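PDB 3PAS: TetR family transcription regulator from Marinobacter aquaeolei, which probably binds DNA through a helix-turn-helix motif as a TetR-type transcription regulator, pairing with a second copy through its C-terminal domain. Local coordinates for the interface of chains A and B. Residues are numbered along the deposited sequence; one frame, centred on the assembly and turned at random. Chains: chain A/B, TetR family transcription regulator.

The interface of chains A and B. Residues chain A 187, 192; chain B 144, 187, 192.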
loop_
_atom_site.group_PDB
_atom_site.type_symbol
_atom_site.label_atom_id
_atom_site.label_comp_id
_atom_site.label_asym_id
_atom_site.label_seq_id
_atom_site.Cartn_x
_atom_site.Cartn_y
_atom_site.Cartn_z
ATOM N N ASP A 187 -6.617 0.199 -18.083
ATOM C CA ASP A 187 -7.040 1.550 -18.476
ATOM C C ASP A 187 -6.120 2.655 -17.948
ATOM O O ASP A 187 -5.840 3.642 -18.639
ATOM C CB ASP A 187 -8.511 1.858 -18.079
ATOM C CG ASP A 187 -9.521 1.100 -18.902
ATOM O OD1 ASP A 187 -9.129 0.625 -20.012
ATOM O OD2 ASP A 187 -10.713 1.024 -18.466
ATOM N N ARG A 192 -3.863 6.428 -24.782
ATOM C CA ARG A 192 -5.097 6.731 -25.546
ATOM C C ARG A 192 -4.915 7.499 -26.875
ATOM O O ARG A 192 -4.181 8.486 -26.963
ATOM C CB ARG A 192 -6.062 7.532 -24.678
ATOM C CG ARG A 192 -6.374 6.925 -23.336
ATOM C CD ARG A 192 -6.837 5.487 -23.447
ATOM N NE ARG A 192 -6.993 4.851 -22.117
ATOM C CZ ARG A 192 -8.028 5.050 -21.309
ATOM N NH1 ARG A 192 -9.016 5.879 -21.648
ATOM N NH2 ARG A 192 -8.075 4.430 -20.145
ATOM N N LYS B 144 -16.865 3.810 -13.725
ATOM C CA LYS B 144 -17.174 2.384 -13.888
ATOM C C LYS B 144 -18.017 1.908 -12.696
ATOM O O LYS B 144 -17.717 2.253 -11.539
ATOM C CB LYS B 144 -15.887 1.568 -13.870
ATOM C CG LYS B 144 -14.973 1.728 -15.097
ATOM C CD LYS B 144 -13.699 0.890 -14.929
ATOM C CE LYS B 144 -12.806 0.882 -16.158
ATOM N NZ LYS B 144 -12.038 2.129 -16.309
ATOM N N ASP B 187 -8.394 7.605 -15.643
ATOM C CA ASP B 187 -8.516 6.552 -16.646
ATOM C C ASP B 187 -8.849 5.194 -16.000
ATOM O O ASP B 187 -9.675 4.425 -16.527
ATOM C CB ASP B 187 -7.262 6.470 -17.467
ATOM C CG ASP B 187 -7.173 7.561 -18.561
ATOM O OD1 ASP B 187 -8.088 8.357 -18.773
ATOM O OD2 ASP B 187 -6.143 7.613 -19.222
ATOM N N ARG B 192 -15.600 3.935 -19.889
ATOM C CA ARG B 192 -15.228 4.277 -21.304
ATOM C C ARG B 192 -16.361 4.101 -22.310
ATOM O O ARG B 192 -16.160 4.306 -23.508
ATOM C CB ARG B 192 -14.032 3.432 -21.759
ATOM C CG ARG B 192 -12.851 3.610 -20.802
ATOM C CD ARG B 192 -11.588 2.834 -21.224
ATOM N NE ARG B 192 -11.149 3.267 -22.527
ATOM C CZ ARG B 192 -10.179 2.681 -23.236
ATOM N NH1 ARG B 192 -9.505 1.639 -22.757
ATOM N NH2 ARG B 192 -9.883 3.167 -24.427
HETATM O O HOH W 1 -10.623 7.497 -19.788
#
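The last helices (residues 175-189) of the two chains come together at their C-terminal ends, close to the two-fold axis, where the carboxylate of A:Asp187 takes B:Arg192 and B:Lys144 of the partner. Each carboxylate oxygen of A:Asp187 takes its own donor. OD2 turns its anti lone pair to the ammonium NZ of B:Lys144 at 2.8 Å, which a bend in the last torsion of the lysine (chi4 77°) brings round. OD1 accepts NH1 of B:Arg192 at 3.0 Å; this donor arrives from above the carboxylate plane, and the two flat groups stand 80° apart. The guanidinium of A:Arg192 lies as the middle layer of a stack. B:Arg192 covers one face, CZ over CZ at 3.7 Å with planes 13° apart, and the carboxylate of B:Asp187 covers the other, its OD2 3.8 Å from NH2 of A:Arg192. NH2 of A:Arg192 also donates to the backbone O of A:Asp187 at 2.8 Å, which probably helps to hold its rotation, while NH1 reaches OD1 of B:Asp187 through a water. The flanking carboxylates probably offset the repulsion between the stacked guanidinium groups. An alanine in place of B:Arg192 would probably leave A:Asp187 OD1 without this partner and uncover one face of the A:Arg192 guanidinium. The cluster probably holds the C-terminal tails against the helix ends and helps to close this edge of the dimer typical of TetR proteins.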